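Local coordinates for Lin1840 protein (Listeria innocua serovar 6a, PDB 4ZOC) that probably hydrolyses terminal, non-reducing beta-D-glucosyl residues to release beta-D-glucose, as a family 3 glycoside hydrolase involved in the metabolism of beta-1,2-glucan, at residues A[20-26]-A[56-61]; A[477-481]-A[555-561]. The protein carries 2 engineered substitutions. All blocks are in the same frame, centred on the assembly; numbering follows the deposited sequence.

Contact 1 of 2, residues A[20-26]-A[56-61]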
ATOM      1  N   ALA A  20     -36.999  -0.700 -17.521  1.00 12.94           N
ATOM      2  CA  ALA A  20     -36.367  -1.903 -18.028  1.00 10.57           C
ATOM      3  C   ALA A  20     -35.293  -1.644 -19.060  1.00 10.95           C
ATOM      4  O   ALA A  20     -34.359  -2.479 -19.212  1.00  9.63           O
ATOM      5  CB  ALA A  20     -37.442  -2.850 -18.586  1.00 12.42           C
ATOM      6  N   GLN A  21     -35.401  -0.516 -19.782  1.00  9.95           N
ATOM      7  CA  GLN A  21     -34.389  -0.130 -20.753  1.00  9.41           C
ATOM      8  C   GLN A  21     -33.020  -0.049 -20.027  1.00  9.92           C
ATOM      9  O   GLN A  21     -32.008  -0.200 -20.667  1.00  8.99           O
ATOM     10  CB  GLN A  21     -34.725   1.258 -21.439  1.00 10.20           C
ATOM     11  CG  GLN A  21     -33.830   1.648 -22.594  1.00  9.58           C
ATOM     12  CD  GLN A  21     -33.759   0.703 -23.759  1.00  9.74           C
ATOM     13  OE1 GLN A  21     -32.774   0.721 -24.498  1.00 12.73           O
ATOM     14  NE2 GLN A  21     -34.843  -0.029 -24.026  1.00 10.72           N
ATOM     15  N   CYS A  22     -33.013   0.205 -18.720  1.00  9.93           N
ATOM     16  CA  CYS A  22     -31.807   0.345 -17.922  1.00 10.07           C
ATOM     17  C   CYS A  22     -31.300  -0.961 -17.282  1.00 12.32           C
ATOM     18  O   CYS A  22     -30.472  -0.898 -16.366  1.00 12.79           O
ATOM     19  CB  CYS A  22     -32.005   1.408 -16.811  1.00 11.94           C
ATOM     20  SG  CYS A  22     -32.412   3.036 -17.490  1.00 13.25           S
ATOM     21  N   LEU A  23     -31.775  -2.111 -17.787  1.00  9.18           N
ATOM     22  CA  LEU A  23     -31.385  -3.427 -17.346  1.00  9.47           C
ATOM     23  C   LEU A  23     -30.649  -4.217 -18.458  1.00 11.06           C
ATOM     24  O   LEU A  23     -31.070  -4.251 -19.613  1.00 11.36           O
ATOM     25  CB  LEU A  23     -32.594  -4.182 -16.923  1.00  9.22           C
ATOM     26  CG  LEU A  23     -32.367  -5.634 -16.525  1.00  9.52           C
ATOM     27  CD1 LEU A  23     -31.641  -5.767 -15.218  1.00 11.09           C
ATOM     28  CD2 LEU A  23     -33.700  -6.304 -16.493  1.00 10.90           C
ATOM     29  N   GLN A  24     -29.552  -4.842 -18.073  1.00  9.55           N
ATOM     30  CA  GLN A  24     -28.809  -5.768 -18.927  1.00  8.60           C
ATOM     31  C   GLN A  24     -28.836  -7.179 -18.363  1.00  8.08           C
ATOM     32  O   GLN A  24     -28.583  -7.390 -17.163  1.00  9.36           O
ATOM     33  CB  GLN A  24     -27.345  -5.295 -19.112  1.00  9.15           C
ATOM     34  CG  GLN A  24     -26.548  -6.090 -20.102  1.00  8.21           C
ATOM     35  CD  GLN A  24     -25.156  -5.565 -20.169  1.00  8.98           C
ATOM     36  OE1 GLN A  24     -24.389  -5.638 -19.163  1.00  9.59           O
ATOM     37  NE2 GLN A  24     -24.797  -4.985 -21.314  1.00  8.21           N
ATOM     38  N   LEU A  25     -29.127  -8.141 -19.264  1.00  8.69           N
ATOM     39  CA  LEU A  25     -29.265  -9.556 -18.916  1.00  9.14           C
ATOM     40  C   LEU A  25     -28.403 -10.479 -19.738  1.00  9.05           C
ATOM     41  O   LEU A  25     -28.090 -10.164 -20.872  1.00  9.32           O
ATOM     42  CB  LEU A  25     -30.725  -9.998 -19.015  1.00 10.54           C
ATOM     43  CG  LEU A  25     -31.662  -9.232 -18.165  1.00 10.38           C
ATOM     44  CD1 LEU A  25     -33.060  -9.762 -18.526  1.00 14.11           C
ATOM     45  CD2 LEU A  25     -31.434  -9.388 -16.692  1.00 13.31           C
ATOM     46  N   SER A  26     -28.070 -11.646 -19.159  1.00 10.27           N
ATOM     47  CA  SER A  26     -27.394 -12.707 -19.890  1.00 11.75           C
ATOM     48  C   SER A  26     -28.342 -13.228 -20.985  1.00 12.23           C
ATOM     49  O   SER A  26     -29.574 -13.113 -20.816  1.00 13.18           O
ATOM     50  CB  SER A  26     -27.076 -13.831 -18.943  1.00 13.48           C
ATOM     51  OG  SER A  26     -26.019 -13.445 -18.071  1.00 13.05           O
ATOM     52  N   ASN A  56     -38.706  -5.928 -22.393  1.00 15.01           N
ATOM     53  CA  ASN A  56     -38.335  -4.494 -22.397  1.00 12.41           C
ATOM     54  C   ASN A  56     -36.893  -4.155 -21.892  1.00 11.41           C
ATOM     55  O   ASN A  56     -36.517  -2.994 -21.828  1.00 14.05           O
ATOM     56  CB  ASN A  56     -39.362  -3.695 -21.597  1.00 11.33           C
ATOM     57  CG  ASN A  56     -40.711  -3.780 -22.254  1.00 13.87           C
ATOM     58  OD1 ASN A  56     -40.925  -3.237 -23.343  1.00 13.48           O
ATOM     59  ND2 ASN A  56     -41.528  -4.567 -21.694  1.00 16.68           N
ATOM     60  N   ALA A  57     -36.113  -5.170 -21.619  1.00 11.01           N
ATOM     61  CA  ALA A  57     -34.708  -4.965 -21.227  1.00 12.61           C
ATOM     62  C   ALA A  57     -33.893  -4.270 -22.260  1.00 10.49           C
ATOM     63  O   ALA A  57     -34.125  -4.390 -23.461  1.00 13.02           O
ATOM     64  CB  ALA A  57     -34.089  -6.318 -20.875  1.00 12.34           C
ATOM     65  N   GLY A  58     -32.906  -3.466 -21.813  1.00 11.36           N
ATOM     66  CA  GLY A  58     -32.162  -2.624 -22.756  1.00  8.44           C
ATOM     67  C   GLY A  58     -31.073  -3.363 -23.467  1.00  8.41           C
ATOM     68  O   GLY A  58     -30.732  -3.060 -24.633  1.00  7.97           O
ATOM     69  N   SER A  59     -30.509  -4.359 -22.803  1.00  8.32           N
ATOM     70  CA  SER A  59     -29.289  -4.940 -23.373  1.00  8.72           C
ATOM     71  C   SER A  59     -29.065  -6.392 -22.961  1.00  7.93           C
ATOM     72  O   SER A  59     -29.482  -6.800 -21.916  1.00  9.67           O
ATOM     73  CB  SER A  59     -28.094  -3.996 -22.914  1.00  8.82           C
ATOM     74  OG  SER A  59     -26.830  -4.511 -23.338  1.00  9.72           O
ATOM     75  N   VAL A  60     -28.328  -7.126 -23.803  1.00  8.51           N
ATOM     76  CA  VAL A  60     -27.773  -8.403 -23.561  1.00  8.92           C
ATOM     77  C   VAL A  60     -26.290  -8.326 -23.332  1.00 11.38           C
ATOM     78  O   VAL A  60     -25.612  -7.618 -24.058  1.00 10.35           O
ATOM     79  CB  VAL A  60     -27.973  -9.262 -24.826  1.00  8.88           C
ATOM     80  CG1 VAL A  60     -27.384 -10.647 -24.635  1.00 11.89           C
ATOM     81  CG2 VAL A  60     -29.457  -9.394 -25.092  1.00 11.99           C
ATOM     82  N   LEU A  61     -25.759  -9.058 -22.336  1.00 11.36           N
ATOM     83  CA  LEU A  61     -24.290  -9.247 -22.367  1.00 12.47           C
ATOM     84  C   LEU A  61     -23.894 -10.700 -22.435  1.00  9.55           C
ATOM     85  O   LEU A  61     -24.545 -11.589 -21.843  1.00  9.26           O
ATOM     86  CB  LEU A  61     -23.561  -8.561 -21.234  1.00 18.68           C
ATOM     87  CG  LEU A  61     -23.422  -9.391 -19.957  1.00 17.59           C
ATOM     88  CD1 LEU A  61     -22.472  -8.679 -19.029  1.00 21.52           C
ATOM     89  CD2 LEU A  61     -24.813  -9.424 -19.405  1.00 21.56           C
TER
HETATM   90  O   HOH W   1     -37.416  -0.648 -22.707  1.00  9.73           O
HETATM   91  O   HOH W   2     -23.904 -13.188 -19.516  1.00 14.40           O

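Contact 2 of 2, residues A[477-481]-A[555-561]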
ATOM      1  N   LEU A 477      -2.861 -13.261  -5.656  1.00  7.77           N
ATOM      2  CA  LEU A 477      -1.845 -14.045  -5.012  1.00  8.32           C
ATOM      3  C   LEU A 477      -1.109 -13.217  -4.021  1.00  8.49           C
ATOM      4  O   LEU A 477      -0.473 -12.233  -4.403  1.00  9.01           O
ATOM      5  CB  LEU A 477      -0.822 -14.589  -5.976  1.00  9.25           C
ATOM      6  CG  LEU A 477      -1.079 -15.664  -6.931  1.00 11.61           C
ATOM      7  CD1 LEU A 477       0.230 -16.028  -7.670  1.00 11.79           C
ATOM      8  CD2 LEU A 477      -1.609 -16.833  -6.110  1.00 12.91           C
ATOM      9  N   ALA A 478      -1.126 -13.610  -2.762  1.00  7.46           N
ATOM     10  CA  ALA A 478      -0.329 -12.870  -1.787  1.00  7.62           C
ATOM     11  C   ALA A 478       1.148 -12.961  -1.981  1.00  9.03           C
ATOM     12  O   ALA A 478       1.853 -11.939  -1.775  1.00 11.24           O
ATOM     13  CB  ALA A 478      -0.707 -13.275  -0.377  1.00  8.02           C
ATOM     14  N   THR A 479       1.645 -14.078  -2.510  1.00  7.38           N
ATOM     15  CA  THR A 479       3.065 -14.213  -2.831  1.00  7.50           C
ATOM     16  C   THR A 479       3.203 -14.427  -4.325  1.00  6.89           C
ATOM     17  O   THR A 479       2.619 -15.364  -4.927  1.00  6.80           O
ATOM     18  CB  THR A 479       3.676 -15.394  -2.074  1.00  7.54           C
ATOM     19  OG1 THR A 479       3.448 -15.197  -0.658  1.00  7.49           O
ATOM     20  CG2 THR A 479       5.109 -15.584  -2.376  1.00  8.12           C
ATOM     21  N   ILE A 480       3.910 -13.506  -4.970  1.00  6.99           N
ATOM     22  CA  ILE A 480       3.977 -13.511  -6.428  1.00  6.53           C
ATOM     23  C   ILE A 480       5.124 -14.415  -6.938  1.00  7.06           C
ATOM     24  O   ILE A 480       6.118 -13.944  -7.566  1.00  5.55           O
ATOM     25  CB  ILE A 480       4.097 -12.071  -7.004  1.00  5.76           C
ATOM     26  CG1 ILE A 480       5.243 -11.307  -6.369  1.00  5.91           C
ATOM     27  CG2 ILE A 480       2.787 -11.339  -6.766  1.00  7.82           C
ATOM     28  CD1 ILE A 480       5.883 -10.352  -7.349  1.00  5.94           C
ATOM     29  N   ARG A 481       4.918 -15.698  -6.694  1.00  7.64           N
ATOM     30  CA  ARG A 481       5.830 -16.764  -7.051  1.00  7.22           C
ATOM     31  C   ARG A 481       5.084 -17.845  -7.815  1.00  8.02           C
ATOM     32  O   ARG A 481       3.894 -18.007  -7.649  1.00  9.17           O
ATOM     33  CB  ARG A 481       6.494 -17.334  -5.790  1.00  6.84           C
ATOM     34  CG  ARG A 481       7.554 -16.461  -5.193  1.00  6.94           C
ATOM     35  CD  ARG A 481       8.113 -17.122  -3.970  1.00  8.98           C
ATOM     36  NE  ARG A 481       8.924 -18.302  -4.239  1.00  8.90           N
ATOM     37  CZ  ARG A 481      10.220 -18.261  -4.524  1.00 11.07           C
ATOM     38  NH1 ARG A 481      10.825 -17.116  -4.720  1.00 13.72           N
ATOM     39  NH2 ARG A 481      10.894 -19.391  -4.729  1.00 12.55           N
ATOM     40  N   PRO A 555       9.427  -7.108  -9.167  1.00  9.46           N
ATOM     41  CA  PRO A 555      10.049  -6.949  -7.872  1.00  7.72           C
ATOM     42  C   PRO A 555      11.126  -7.937  -7.532  1.00  5.69           C
ATOM     43  O   PRO A 555      11.176  -9.081  -7.978  1.00  7.02           O
ATOM     44  CB  PRO A 555       8.881  -7.036  -6.887  1.00  8.01           C
ATOM     45  CG  PRO A 555       7.635  -6.770  -7.711  1.00  7.60           C
ATOM     46  CD  PRO A 555       8.008  -7.393  -9.029  1.00  8.55           C
ATOM     47  N   GLN A 556      12.012  -7.446  -6.648  1.00  7.91           N
ATOM     48  CA  GLN A 556      13.000  -8.297  -5.968  1.00  7.48           C
ATOM     49  C   GLN A 556      12.342  -9.432  -5.215  1.00  6.52           C
ATOM     50  O   GLN A 556      12.791 -10.571  -5.273  1.00  8.90           O
ATOM     51  CB  GLN A 556      13.877  -7.502  -4.978  1.00  6.99           C
ATOM     52  CG  GLN A 556      14.769  -6.405  -5.539  1.00  8.01           C
ATOM     53  CD  GLN A 556      16.012  -6.983  -6.256  1.00  8.15           C
ATOM     54  OE1 GLN A 556      16.474  -8.127  -6.023  1.00  8.99           O
ATOM     55  NE2 GLN A 556      16.615  -6.142  -7.053  1.00  8.90           N
ATOM     56  N   THR A 557      11.300  -9.112  -4.463  1.00  5.82           N
ATOM     57  CA  THR A 557      10.527 -10.046  -3.667  1.00  6.93           C
ATOM     58  C   THR A 557       9.158  -9.402  -3.415  1.00  6.38           C
ATOM     59  O   THR A 557       9.003  -8.181  -3.617  1.00  6.47           O
ATOM     60  CB  THR A 557      11.227 -10.330  -2.322  1.00  7.03           C
ATOM     61  OG1 THR A 557      10.620 -11.423  -1.637  1.00  7.19           O
ATOM     62  CG2 THR A 557      11.312  -9.061  -1.467  1.00  7.67           C
ATOM     63  N   THR A 558       8.172 -10.190  -2.997  1.00  6.03           N
ATOM     64  CA  THR A 558       6.795  -9.752  -2.777  1.00  5.96           C
ATOM     65  C   THR A 558       6.747  -8.493  -1.892  1.00  5.93           C
ATOM     66  O   THR A 558       5.996  -7.554  -2.144  1.00  5.44           O
ATOM     67  CB  THR A 558       5.980 -10.938  -2.124  1.00  6.46           C
ATOM     68  OG1 THR A 558       5.837 -11.975  -3.133  1.00  7.24           O
ATOM     69  CG2 THR A 558       4.653 -10.481  -1.717  1.00  6.81           C
ATOM     70  N   GLY A 559       7.552  -8.501  -0.835  1.00  7.17           N
ATOM     71  CA  GLY A 559       7.567  -7.394   0.097  1.00  6.08           C
ATOM     72  C   GLY A 559       8.175  -6.086  -0.388  1.00  5.91           C
ATOM     73  O   GLY A 559       8.072  -5.094   0.333  1.00  6.11           O
ATOM     74  N   GLN A 560       8.720  -6.035  -1.572  1.00  5.68           N
ATOM     75  CA  GLN A 560       9.122  -4.786  -2.196  1.00  6.35           C
ATOM     76  C   GLN A 560       7.910  -4.000  -2.766  1.00  5.57           C
ATOM     77  O   GLN A 560       8.006  -2.846  -3.148  1.00  5.27           O
ATOM     78  CB  GLN A 560      10.136  -5.074  -3.299  1.00  7.62           C
ATOM     79  CG  GLN A 560      10.943  -3.808  -3.669  1.00  6.05           C
ATOM     80  CD  GLN A 560      11.953  -4.040  -4.796  1.00  6.82           C
ATOM     81  OE1 GLN A 560      11.677  -4.749  -5.782  1.00  6.69           O
ATOM     82  NE2 GLN A 560      13.178  -3.547  -4.592  1.00  6.98           N
ATOM     83  N   ILE A 561       6.784  -4.663  -2.910  1.00  6.22           N
ATOM     84  CA  ILE A 561       5.579  -4.064  -3.515  1.00  5.73           C
ATOM     85  C   ILE A 561       4.954  -2.942  -2.650  1.00  5.87           C
ATOM     86  O   ILE A 561       4.753  -3.137  -1.437  1.00  6.75           O
ATOM     87  CB  ILE A 561       4.549  -5.152  -3.808  1.00  6.00           C
ATOM     88  CG1 ILE A 561       5.070  -6.122  -4.873  1.00  6.33           C
ATOM     89  CG2 ILE A 561       3.249  -4.499  -4.276  1.00  7.01           C
ATOM     90  CD1 ILE A 561       4.181  -7.350  -5.019  1.00  6.84           C
TER

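Contact 1 of 2, residues A[20-26]-A[56-61]
Leu25 sits between two residues of the neighbouring strand in parallel fashion: its N gives a hydrogen bond to Ser59 O and its O takes one from Leu61 N, both 3.0 Å long. Where strand 23-25 begins, Leu23 O accepts twice, from Gly58 N at 3.0 Å in the carbonyl plane and from Ser59 N at 3.2 Å, tilted slightly from it. Just before this, Gly58 CA makes a CA-H...O contact of 3.2 Å with Gln21 O; glycine suits the place because any side chain would run into that oxygen.

Gln24 has CG anti to the backbone N (chi1 -173°) and an extended chain beyond it; the side chain leaves the sheet on the face it shares with Ser59 and leans over that residue, so that NE2 meets Ser59 OG, 2.9 Å away and nearly straight at 166°. The hydroxyl lies close to the amide plane and also bonds Val87 O on the next strand. Gln24 OE1 has no polar partner in the model; the amide rests instead against Leu61, which crosses it at about a right angle, CD to CB 3.6 Å.

On the face of Leu25 and Val60, Leu25 CD1 reaches Ala57 CB, in the loop before the strand, a light contact at 4.3 Å. Two waters bridge the ends, one joining Gln21 NE2 to Asn56 O, the other Ser26 OG to Leu61 O; Gln21 OE1 bonds Lys336 NZ.

Paired in parallel, and flanked by strands 301-302 and 87-90, strands 23-25 and 59-61 are the first two of this family 3 enzyme's TIM barrel.

Contact 2 of 2, residues A[477-481]-A[555-561]
Thr558 reaches across to the loop 477-481 with both branches of its side chain. From CB, which heads toward the other segment, the two branches part. The hydroxyl lies beside the residue's own backbone N (chi1 -69°), and OG1 accepts a hydrogen bond from Ile480 N at 3.1 Å, with 158° at the hydrogen. The same oxygen lies 3.4 Å from Ile480 CG1 and 3.8 Å from Thr479 CG2, and is also hydrogen-bonded to Glu511 OE2. The methyl, anti to the backbone N, instead approaches Ala478 O, with CG2 at 3.2 Å. That buried carbonyl oxygen has no polar partner in the model.

Ile480 is the centre of an inverse gamma turn. The side chains of Ile480 and Thr558 run alongside each other, pointing opposite ways, and Ile480 CD1 meets the ring of Pro555, 4.0 Å from CG, and Ile561 CD1 at 4.2 Å. Isoleucine suits this place because its CG1-CD1 arm has the length to reach both.

The second subunit bonds directly to these loops: its Asp589 accepts from Ala478 N and Thr479 N, while its Arg146 donates to Gly559 O and Ile561 O.

A single directional bond is set beside an apolar patch. Accepting from a backbone N-H, the Thr558 hydroxyl would probably be held in one rotation, its hydrogen turned to Glu511 OE2, and the contact ties two loops of the C-terminal domain together at the dimer interface.

Contact 1 and contact 2 belong to different domains of the chain and do not touch: their centres are 41 Å apart and their nearest atoms about 24 Å. They follow one another in series, the first closing within the N-terminal TIM barrel before the second opens in the C-terminal domain. Neither contact includes a residue of the glucose pocket (Trp271, Trp409, Glu473) or of the magnesium site (Asp648, Thr650), but contact 1 comes close to sugar, with the side chain of Ser26 about 7 Å from a bound beta-D-glucopyranose. Regular strand pairing holds contact 1, which no other chain touches; contact 2 joins irregular loops and forms part of the dimer interface.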